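Local coordinates for protein hydrazine synthase subunit alpha (Candidatus Kuenenia stuttgartiensis, PDB 5C2V) that works in the hydrazine synthase complex, where it condenses hydroxylamine made in the gamma subunit with ammonia to give hydrazine, and binds two c-type hemes, at residues G403-V408 and Q418-G423; G429-F434 and T517-L522; R549-R554 and R585-S590. All blocks are in the same frame, centred on the assembly; numbering follows the deposited sequence.

Contact 1: residues G403-V408 and Q418-G423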
loop_
_atom_site.group_PDB
_atom_site.type_symbol
_atom_site.label_atom_id
_atom_site.label_comp_id
_atom_site.label_asym_id
_atom_site.label_seq_id
_atom_site.Cartn_x
_atom_site.Cartn_y
_atom_site.Cartn_z
ATOM N N GLY D 403 36.255 6.604 19.691
ATOM C CA GLY D 403 36.267 6.533 18.241
ATOM C C GLY D 403 36.861 5.248 17.696
ATOM O O GLY D 403 36.825 4.215 18.366
ATOM N N LYS D 404 37.389 5.315 16.477
ATOM C CA LYS D 404 37.785 4.128 15.720
ATOM C C LYS D 404 38.710 3.202 16.507
ATOM O O LYS D 404 39.739 3.633 17.030
ATOM C CB LYS D 404 38.461 4.553 14.412
ATOM C CG LYS D 404 39.439 3.540 13.838
ATOM C CD LYS D 404 40.350 4.192 12.806
ATOM C CE LYS D 404 41.440 3.239 12.339
ATOM N NZ LYS D 404 42.402 3.904 11.416
ATOM N N ASN D 405 38.302 1.936 16.605
ATOM C CA ASN D 405 39.059 0.885 17.291
ATOM C C ASN D 405 39.181 1.101 18.801
ATOM O O ASN D 405 39.746 0.267 19.509
ATOM C CB ASN D 405 40.452 0.736 16.674
ATOM C CG ASN D 405 40.401 0.316 15.220
ATOM O OD1 ASN D 405 41.191 0.780 14.400
ATOM N ND2 ASN D 405 39.462 -0.563 14.892
ATOM N N PHE D 406 38.650 2.217 19.287
ATOM C CA PHE D 406 38.834 2.616 20.676
ATOM C C PHE D 406 37.587 2.451 21.543
ATOM O O PHE D 406 36.565 3.098 21.309
ATOM C CB PHE D 406 39.295 4.070 20.734
ATOM C CG PHE D 406 40.771 4.232 20.942
ATOM C CD1 PHE D 406 41.294 4.346 22.218
ATOM C CD2 PHE D 406 41.634 4.279 19.862
ATOM C CE1 PHE D 406 42.652 4.499 22.414
ATOM C CE2 PHE D 406 42.993 4.432 20.049
ATOM C CZ PHE D 406 43.503 4.542 21.328
ATOM N N GLY D 407 37.682 1.587 22.548
ATOM C CA GLY D 407 36.626 1.445 23.535
ATOM C C GLY D 407 37.014 2.114 24.839
ATOM O O GLY D 407 38.151 2.548 25.000
ATOM N N VAL D 408 36.072 2.215 25.772
ATOM C CA VAL D 408 36.373 2.731 27.105
ATOM C C VAL D 408 35.791 1.800 28.163
ATOM O O VAL D 408 34.582 1.568 28.191
ATOM C CB VAL D 408 35.823 4.157 27.317
ATOM C CG1 VAL D 408 36.190 4.664 28.701
ATOM C CG2 VAL D 408 36.351 5.101 26.247
ATOM N N GLN D 418 41.593 -1.652 20.603
ATOM C CA GLN D 418 41.388 -3.089 20.473
ATOM C C GLN D 418 42.311 -3.720 19.434
ATOM O O GLN D 418 42.646 -4.900 19.529
ATOM C CB GLN D 418 39.929 -3.385 20.115
ATOM C CG GLN D 418 38.922 -2.814 21.099
ATOM C CD GLN D 418 37.493 -3.192 20.758
ATOM O OE1 GLN D 418 36.762 -2.411 20.150
ATOM N NE2 GLN D 418 37.088 -4.393 21.153
ATOM N N VAL D 419 42.728 -2.930 18.450
ATOM C CA VAL D 419 43.506 -3.454 17.334
ATOM C C VAL D 419 45.013 -3.303 17.529
ATOM O O VAL D 419 45.733 -4.294 17.645
ATOM C CB VAL D 419 43.112 -2.770 16.012
ATOM C CG1 VAL D 419 43.919 -3.340 14.856
ATOM C CG2 VAL D 419 41.624 -2.937 15.759
ATOM N N LYS D 420 45.482 -2.059 17.560
ATOM C CA LYS D 420 46.913 -1.773 17.623
ATOM C C LYS D 420 47.552 -2.276 18.915
ATOM O O LYS D 420 48.695 -2.733 18.914
ATOM C CB LYS D 420 47.158 -0.270 17.474
ATOM C CG LYS D 420 46.531 0.340 16.232
ATOM C CD LYS D 420 46.868 1.818 16.112
ATOM C CE LYS D 420 46.131 2.459 14.948
ATOM N NZ LYS D 420 44.654 2.430 15.143
ATOM N N VAL D 421 46.812 -2.190 20.015
ATOM C CA VAL D 421 47.337 -2.580 21.317
ATOM C C VAL D 421 47.009 -4.032 21.665
ATOM O O VAL D 421 47.906 -4.867 21.787
ATOM C CB VAL D 421 46.798 -1.668 22.435
ATOM C CG1 VAL D 421 47.349 -2.102 23.785
ATOM C CG2 VAL D 421 47.151 -0.216 22.153
ATOM N N GLU D 422 45.722 -4.324 21.823
ATOM C CA GLU D 422 45.283 -5.635 22.293
ATOM C C GLU D 422 45.523 -6.748 21.272
ATOM O O GLU D 422 45.622 -7.919 21.640
ATOM C CB GLU D 422 43.805 -5.585 22.677
ATOM C CG GLU D 422 43.483 -4.506 23.698
ATOM C CD GLU D 422 42.151 -4.726 24.380
ATOM O OE1 GLU D 422 41.513 -5.766 24.117
ATOM O OE2 GLU D 422 41.744 -3.862 25.184
ATOM N N GLY D 423 45.611 -6.385 19.997
ATOM C CA GLY D 423 45.969 -7.344 18.966
ATOM C C GLY D 423 44.808 -7.983 18.227
ATOM O O GLY D 423 44.979 -9.012 17.572
#

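Contact 2: residues G429-F434 and T517-L522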
loop_
_atom_site.group_PDB
_atom_site.type_symbol
_atom_site.label_atom_id
_atom_site.label_comp_id
_atom_site.label_asym_id
_atom_site.label_seq_id
_atom_site.Cartn_x
_atom_site.Cartn_y
_atom_site.Cartn_z
ATOM N N GLY D 429 32.169 -5.646 19.189
ATOM C CA GLY D 429 31.151 -5.265 20.154
ATOM C C GLY D 429 30.137 -6.382 20.314
ATOM O O GLY D 429 30.342 -7.474 19.795
ATOM N N THR D 430 29.050 -6.127 21.037
ATOM C CA THR D 430 28.071 -7.180 21.307
ATOM C C THR D 430 26.615 -6.765 21.090
ATOM O O THR D 430 26.281 -5.579 21.056
ATOM C CB THR D 430 28.198 -7.699 22.757
ATOM O OG1 THR D 430 28.073 -6.603 23.672
ATOM C CG2 THR D 430 29.539 -8.385 22.974
ATOM N N TRP D 431 25.739 -7.754 20.942
ATOM C CA TRP D 431 24.309 -7.465 20.974
ATOM C C TRP D 431 23.510 -8.648 21.508
ATOM O O TRP D 431 23.920 -9.805 21.379
ATOM C CB TRP D 431 23.796 -7.046 19.589
ATOM C CG TRP D 431 23.787 -8.123 18.548
ATOM C CD1 TRP D 431 24.748 -8.366 17.612
ATOM C CD2 TRP D 431 22.750 -9.086 18.316
ATOM N NE1 TRP D 431 24.381 -9.426 16.819
ATOM C CE2 TRP D 431 23.159 -9.888 17.233
ATOM C CE3 TRP D 431 21.520 -9.351 18.926
ATOM C CZ2 TRP D 431 22.382 -10.936 16.746
ATOM C CZ3 TRP D 431 20.750 -10.394 18.440
ATOM C CH2 TRP D 431 21.183 -11.172 17.361
ATOM N N ILE D 432 22.374 -8.336 22.124
ATOM C CA ILE D 432 21.538 -9.336 22.769
ATOM C C ILE D 432 20.043 -9.041 22.609
ATOM O O ILE D 432 19.582 -7.906 22.794
ATOM C CB ILE D 432 21.885 -9.451 24.274
ATOM C CG1 ILE D 432 20.888 -10.353 25.003
ATOM C CG2 ILE D 432 21.940 -8.077 24.921
ATOM C CD1 ILE D 432 21.204 -10.552 26.468
ATOM N N CYS D 433 19.299 -10.082 22.251
ATOM C CA CYS D 433 17.846 -10.028 22.191
ATOM C C CYS D 433 17.268 -10.971 23.239
ATOM O O CYS D 433 17.653 -12.140 23.314
ATOM C CB CYS D 433 17.344 -10.404 20.796
ATOM S SG CYS D 433 15.552 -10.274 20.591
ATOM N N PHE D 434 16.347 -10.457 24.046
ATOM C CA PHE D 434 15.782 -11.224 25.150
ATOM C C PHE D 434 14.807 -12.292 24.661
ATOM O O PHE D 434 14.794 -13.408 25.175
ATOM C CB PHE D 434 15.097 -10.286 26.142
ATOM C CG PHE D 434 16.008 -9.227 26.694
ATOM C CD1 PHE D 434 17.288 -9.549 27.119
ATOM C CD2 PHE D 434 15.594 -7.908 26.774
ATOM C CE1 PHE D 434 18.133 -8.578 27.622
ATOM C CE2 PHE D 434 16.436 -6.931 27.275
ATOM C CZ PHE D 434 17.706 -7.267 27.700
ATOM N N THR D 517 19.104 -14.619 22.821
ATOM C CA THR D 517 20.393 -14.817 22.169
ATOM C C THR D 517 21.311 -13.619 22.396
ATOM O O THR D 517 20.847 -12.493 22.556
ATOM C CB THR D 517 20.234 -15.063 20.653
ATOM O OG1 THR D 517 21.503 -15.410 20.085
ATOM C CG2 THR D 517 19.688 -13.826 19.955
ATOM N N VAL D 518 22.613 -13.876 22.424
ATOM C CA VAL D 518 23.604 -12.824 22.606
ATOM C C VAL D 518 24.882 -13.201 21.866
ATOM O O VAL D 518 25.248 -14.376 21.811
ATOM C CB VAL D 518 23.903 -12.578 24.107
ATOM C CG1 VAL D 518 24.387 -13.856 24.778
ATOM C CG2 VAL D 518 24.915 -11.453 24.286
ATOM N N THR D 519 25.557 -12.216 21.281
ATOM C CA THR D 519 26.787 -12.510 20.558
ATOM C C THR D 519 27.765 -11.343 20.499
ATOM O O THR D 519 27.395 -10.179 20.692
ATOM C CB THR D 519 26.493 -12.956 19.111
ATOM O OG1 THR D 519 27.642 -13.619 18.570
ATOM C CG2 THR D 519 26.146 -11.761 18.242
ATOM N N SER D 520 29.023 -11.687 20.238
ATOM C CA SER D 520 30.070 -10.718 19.949
ATOM C C SER D 520 30.369 -10.753 18.455
ATOM O O SER D 520 30.371 -11.820 17.841
ATOM C CB SER D 520 31.334 -11.020 20.757
ATOM O OG SER D 520 31.051 -11.113 22.142
ATOM N N GLN D 521 30.624 -9.588 17.870
ATOM C CA GLN D 521 30.811 -9.487 16.430
ATOM C C GLN D 521 31.546 -8.212 16.039
ATOM O O GLN D 521 31.937 -7.422 16.896
ATOM C CB GLN D 521 29.462 -9.532 15.721
ATOM C CG GLN D 521 28.580 -8.344 16.052
ATOM C CD GLN D 521 27.372 -8.248 15.151
ATOM O OE1 GLN D 521 26.610 -9.204 15.008
ATOM N NE2 GLN D 521 27.197 -7.093 14.525
ATOM N N LEU D 522 31.708 -8.014 14.735
ATOM C CA LEU D 522 32.378 -6.835 14.197
ATOM C C LEU D 522 31.659 -5.547 14.583
ATOM O O LEU D 522 30.447 -5.540 14.800
ATOM C CB LEU D 522 32.480 -6.930 12.673
ATOM C CG LEU D 522 33.346 -8.034 12.070
ATOM C CD1 LEU D 522 32.927 -8.306 10.634
ATOM C CD2 LEU D 522 34.811 -7.643 12.127
#

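Contact 3: residues R549-R554 and R585-S590. With HEC (heme c), chain B.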
loop_
_atom_site.group_PDB
_atom_site.type_symbol
_atom_site.label_atom_id
_atom_site.label_comp_id
_atom_site.label_asym_id
_atom_site.label_seq_id
_atom_site.Cartn_x
_atom_site.Cartn_y
_atom_site.Cartn_z
ATOM N N ARG D 549 29.307 0.559 17.955
ATOM C CA ARG D 549 30.579 1.215 18.216
ATOM C C ARG D 549 31.484 0.214 18.929
ATOM O O ARG D 549 30.990 -0.757 19.504
ATOM C CB ARG D 549 30.385 2.487 19.050
ATOM C CG ARG D 549 29.546 3.570 18.376
ATOM C CD ARG D 549 29.893 3.738 16.899
ATOM N NE ARG D 549 31.320 3.960 16.670
ATOM C CZ ARG D 549 31.906 5.153 16.673
ATOM N NH1 ARG D 549 31.192 6.247 16.899
ATOM N NH2 ARG D 549 33.209 5.250 16.452
ATOM N N PRO D 550 32.811 0.423 18.870
ATOM C CA PRO D 550 33.754 -0.480 19.542
ATOM C C PRO D 550 33.431 -0.698 21.020
ATOM O O PRO D 550 33.098 0.262 21.718
ATOM C CB PRO D 550 35.093 0.240 19.381
ATOM C CG PRO D 550 34.947 0.996 18.111
ATOM C CD PRO D 550 33.510 1.442 18.064
ATOM N N TYR D 551 33.489 -1.956 21.460
ATOM C CA TYR D 551 33.280 -2.346 22.860
ATOM C C TYR D 551 31.835 -2.142 23.329
ATOM O O TYR D 551 31.436 -2.638 24.382
ATOM C CB TYR D 551 34.248 -1.585 23.778
ATOM C CG TYR D 551 34.026 -1.832 25.252
ATOM C CD1 TYR D 551 34.398 -3.034 25.839
ATOM C CD2 TYR D 551 33.436 -0.865 26.056
ATOM C CE1 TYR D 551 34.192 -3.265 27.186
ATOM C CE2 TYR D 551 33.227 -1.087 27.403
ATOM C CZ TYR D 551 33.607 -2.288 27.963
ATOM O OH TYR D 551 33.401 -2.512 29.305
ATOM N N HIS D 552 31.043 -1.434 22.533
ATOM C CA HIS D 552 29.641 -1.218 22.856
ATOM C C HIS D 552 28.844 -2.502 22.720
ATOM O O HIS D 552 29.290 -3.465 22.095
ATOM C CB HIS D 552 29.035 -0.136 21.964
ATOM C CG HIS D 552 29.341 1.257 22.414
ATOM N ND1 HIS D 552 30.626 1.748 22.498
ATOM C CD2 HIS D 552 28.527 2.264 22.813
ATOM C CE1 HIS D 552 30.591 2.997 22.925
ATOM N NE2 HIS D 552 29.328 3.334 23.123
ATOM N N GLY D 553 27.660 -2.508 23.314
ATOM C CA GLY D 553 26.754 -3.623 23.156
ATOM C C GLY D 553 25.331 -3.125 23.231
ATOM O O GLY D 553 25.056 -2.118 23.884
ATOM N N ARG D 554 24.414 -3.831 22.579
ATOM C CA ARG D 554 23.051 -3.314 22.481
ATOM C C ARG D 554 21.983 -4.357 22.774
ATOM O O ARG D 554 22.058 -5.490 22.307
ATOM C CB ARG D 554 22.803 -2.704 21.098
ATOM C CG ARG D 554 21.402 -2.128 20.953
ATOM C CD ARG D 554 21.334 -0.945 20.007
ATOM N NE ARG D 554 20.061 -0.246 20.164
ATOM C CZ ARG D 554 19.619 0.711 19.356
ATOM N NH1 ARG D 554 20.340 1.090 18.311
ATOM N NH2 ARG D 554 18.446 1.285 19.592
ATOM N N ARG D 585 38.150 -10.410 34.307
ATOM C CA ARG D 585 39.349 -10.184 33.509
ATOM C C ARG D 585 39.018 -10.030 32.025
ATOM O O ARG D 585 39.915 -9.944 31.188
ATOM C CB ARG D 585 40.361 -11.316 33.720
ATOM C CG ARG D 585 39.785 -12.720 33.638
ATOM C CD ARG D 585 40.845 -13.764 33.971
ATOM N NE ARG D 585 40.288 -15.109 34.081
ATOM C CZ ARG D 585 41.017 -16.209 34.241
ATOM N NH1 ARG D 585 42.338 -16.126 34.311
ATOM N NH2 ARG D 585 40.425 -17.392 34.333
ATOM N N SER D 586 37.727 -10.002 31.704
ATOM C CA SER D 586 37.290 -9.886 30.315
ATOM C C SER D 586 36.416 -8.659 30.051
ATOM O O SER D 586 35.746 -8.153 30.952
ATOM C CB SER D 586 36.530 -11.146 29.895
ATOM O OG SER D 586 37.348 -12.298 30.002
ATOM N N HIS D 587 36.439 -8.181 28.808
ATOM C CA HIS D 587 35.503 -7.157 28.357
ATOM C C HIS D 587 34.127 -7.773 28.132
ATOM O O HIS D 587 33.117 -7.269 28.623
ATOM C CB HIS D 587 35.994 -6.492 27.067
ATOM C CG HIS D 587 37.176 -5.592 27.256
ATOM N ND1 HIS D 587 38.253 -5.590 26.396
ATOM C CD2 HIS D 587 37.442 -4.655 28.194
ATOM C CE1 HIS D 587 39.136 -4.696 26.801
ATOM N NE2 HIS D 587 38.668 -4.114 27.891
ATOM N N TYR D 588 34.104 -8.869 27.377
ATOM C CA TYR D 588 32.882 -9.629 27.131
ATOM C C TYR D 588 33.174 -11.122 27.068
ATOM O O TYR D 588 34.144 -11.549 26.442
ATOM C CB TYR D 588 32.210 -9.187 25.830
ATOM C CG TYR D 588 31.538 -7.838 25.896
ATOM C CD1 TYR D 588 30.415 -7.636 26.689
ATOM C CD2 TYR D 588 32.014 -6.770 25.151
ATOM C CE1 TYR D 588 29.793 -6.403 26.746
ATOM C CE2 TYR D 588 31.401 -5.537 25.200
ATOM C CZ TYR D 588 30.291 -5.357 25.999
ATOM O OH TYR D 588 29.678 -4.126 26.049
ATOM N N ASP D 589 32.335 -11.912 27.729
ATOM C CA ASP D 589 32.460 -13.364 27.693
ATOM C C ASP D 589 31.512 -14.024 26.691
ATOM O O ASP D 589 31.439 -15.249 26.620
ATOM C CB ASP D 589 32.232 -13.945 29.087
ATOM C CG ASP D 589 33.258 -13.461 30.088
ATOM O OD1 ASP D 589 34.424 -13.897 29.998
ATOM O OD2 ASP D 589 32.897 -12.648 30.963
ATOM N N SER D 590 30.769 -13.218 25.939
ATOM C CA SER D 590 29.839 -13.753 24.946
ATOM C C SER D 590 30.579 -14.316 23.734
ATOM O O SER D 590 31.595 -13.764 23.311
ATOM C CB SER D 590 28.848 -12.674 24.503
ATOM O OG SER D 590 29.522 -11.541 23.985
HETATM FE FE HEC B . 14.952 -4.850 14.713
HETATM C CHA HEC B . 13.573 -2.797 12.302
HETATM C CHB HEC B . 16.858 -2.228 15.830
HETATM C CHC HEC B . 16.632 -6.970 16.859
HETATM C CHD HEC B . 13.218 -7.531 13.461
HETATM N NA HEC B . 15.170 -2.884 14.171
HETATM C C1A HEC B . 14.511 -2.241 13.142
HETATM C C2A HEC B . 14.975 -0.872 13.096
HETATM C C3A HEC B . 15.881 -0.710 14.064
HETATM C C4A HEC B . 16.024 -1.973 14.762
HETATM C CMA HEC B . 16.646 0.591 14.389
HETATM C CAA HEC B . 14.498 0.200 12.091
HETATM C CBA HEC B . 13.442 1.090 12.737
HETATM C CGA HEC B . 12.174 0.317 12.999
HETATM O O1A HEC B . 11.649 0.391 14.139
HETATM O O2A HEC B . 11.687 -0.378 12.071
HETATM N NB HEC B . 16.572 -4.667 16.008
HETATM C C1B HEC B . 16.988 -3.435 16.483
HETATM C C2B HEC B . 17.575 -3.639 17.791
HETATM C C3B HEC B . 17.522 -4.941 18.078
HETATM C C4B HEC B . 16.886 -5.619 16.963
HETATM C CMB HEC B . 18.174 -2.540 18.695
HETATM C CAB HEC B . 18.040 -5.589 19.383
HETATM C CBB HEC B . 19.240 -6.511 19.070
HETATM N NC HEC B . 14.893 -6.872 15.130
HETATM C C1C HEC B . 15.746 -7.552 15.978
HETATM C C2C HEC B . 15.467 -8.968 15.854
HETATM C C3C HEC B . 14.608 -9.126 14.843
HETATM C C4C HEC B . 14.175 -7.809 14.413
HETATM C CMC HEC B . 16.282 -10.100 16.517
HETATM C CAC HEC B . 14.076 -10.479 14.322
HETATM C CBC HEC B . 14.571 -10.704 12.877
HETATM N ND HEC B . 13.614 -5.123 13.122
HETATM C C1D HEC B . 13.003 -6.335 12.819
HETATM C C2D HEC B . 12.097 -6.147 11.710
HETATM C C3D HEC B . 12.206 -4.661 11.351
HETATM C C4D HEC B . 13.171 -4.112 12.275
HETATM C CMD HEC B . 11.208 -7.220 11.044
HETATM C CAD HEC B . 11.462 -3.900 10.235
HETATM C CBD HEC B . 11.929 -4.432 8.886
HETATM C CGD HEC B . 11.191 -3.726 7.783
HETATM O O1D HEC B . 11.308 -4.177 6.616
HETATM O O2D HEC B . 10.483 -2.725 8.069
#

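Contact 1: residues G403-V408 and Q418-G423
N405 and Q418 meet where a type II beta turn, G403 to F406, leads into strand 406-408 and faces the loop that follows strand 415-417. The tight part is one backbone bond: Q418 N donates to N405 O at 2.9 Å, almost straight at 174°. It lies next to the small antiparallel sheet of strands 401-403, 406-408 and 415-417, close to where G407 pairs with F416. The buried Q418 adds the flank of its own side chain, CG lying 3.6 Å from N405 O.

Next to this bond the carboxamide of N405 rests on V419. CG of N405 stands anti to its carbonyl carbon (chi1 -62°), and the CG2 methyl of V419 meets the amide at ND2, 3.3 Å away, and at CG. The two side chains cross obliquely. D417, just before Q418, accepts a hydrogen bond from K420 N through OD1.

The solvent side is loose. K420 bends at its last torsion (chi4 64°), which brings NZ back to 3.9 Å from N405 OD1, too far for a bond. K404 arrives from the turn, its NZ 4.6 Å from K420 NZ. Between the two segments the close contacts are thus one backbone bond and a methyl-amide touch, with no salt bridge; the paired ammonium groups, their field probably weakened by water, would if anything work against it.

Contact 2: residues G429-F434 and T517-L522
W431 and T519 form the middle hydrogen-bonded pair of an antiparallel ladder between strands 429-433 and 517-522, whose axes approach to 4.7 Å with N-to-C directions 149° apart. G429 with Q521 and C433 with T517 are the other hydrogen-bonded pairs, and each of the three is closed by two backbone bonds. T430 with S520 and I432 with V518 are the non-hydrogen-bonded pairs between them.

On the face carrying W431, the indole lies across three residues of the facing strand, its CG held between the backbone N and the carbonyl carbon (chi1 68°). The CG2 methyl of T519 covers one face toward the rim, 3.3 Å from W431 NE1, and CG2 of T517 meets the six-membered ring obliquely at CZ3, 3.9 Å away. At the pyrrole edge W431 NE1 donates to Q521 OE1 at 2.9 Å. The acceptor lies in the indole plane, but the amide stands nearly perpendicular to the ring, and NE1 lies well above the carbonyl plane. The N-H...O angle of 135° shows a bent bond.

Strand 428-433 is the middle of a three-stranded mixed sheet, with 517-522 antiparallel on one flank and 553-556 parallel on the other. The latter carries the heme-binding C556. W431 and I432 belong to the pocket of that heme, and C433 packs on C556.

The other face is apolar at one end, where I432 CB meets V518 CG2 at 3.6 Å. Farther along, T430 CG2 lies 3.2 Å from S520 OG. Both hydroxyls there have partners beyond the ladder: T430 OG1 bonds W580 NE1, and S520 OG lies against S590 OG, probably a hydrogen bond, though the modelled distance is doubtfully short.

Contact 3: residues R549-R554 and R585-S590
An aromatic cluster of Y551, H587 and Y588 joins a type II beta turn, R549 to H552, to the loop 585-590. The turn leads straight into strand 553-556, the strand that carries C556 of the pentacoordinated heme in the middle domain. Y551 is the corner of the cluster: CG anti to its backbone N (chi1 175°), its ring reaches toward the loop with H587 and Y588 both in contact.

Toward H587 the tyrosine turns its edge. CE1 of Y551 lies 3.7 Å from H587 CD2, the ring planes stand at 75° and the centroids are 5.2 Å apart, an offset edge-to-face pair. H587 CB meets the same tyrosine edge in its plane, so CB and the imidazole of H587 both touch Y551. The histidine is also stacked with F416, while Y551 OH bonds V410 N.

The second ring partner, Y588, is oblique to Y551, with planes 38° apart and CD1 of Y551 at 4.0 Å from Y588 CE2. Its grip is polar: the phenol OH donates to Y551 O at 2.8 Å, approaching only slightly tilted from the carbonyl plane, with the acceptor near the plane of the phenol ring. The hydroxyl is also near the backbone of H552 and G553, with G553 N 3.8 Å from Y588 OH. W85 of the gamma subunit packs on Y588, placing the cluster next to that subunit.

H552 ND1 donates to P550 O within the turn, nearly straight at the N-H but from above the carbonyl plane. At the end of the segment R554 NH1 bonds P269 O, and the CMB methyl of the heme lies over one face of the R554 guanidinium, toward its rim, 3.3 Å from NE.

Contact 1 is a surface contact, contact 2 is wholly buried and contact 3 is intermediate. Contacts 2 and 3 share one sheet: strands 428-433 and 553-556 are parallel neighbours, joined by I432 N to R554 O, and S520 lies beside S590 across the two. Both reach the same heme pocket, contact 2 through W431 and I432, contact 3 through R554. Contact 1 lies away from the sites but touches contact 3, Q418 packing on P550 and E422 on H587. The chemistry follows: a ladder of backbone bonds in the buried sheet, aromatic rings with one phenol bond at its margin, and a lone backbone bond beside lysines at the surface.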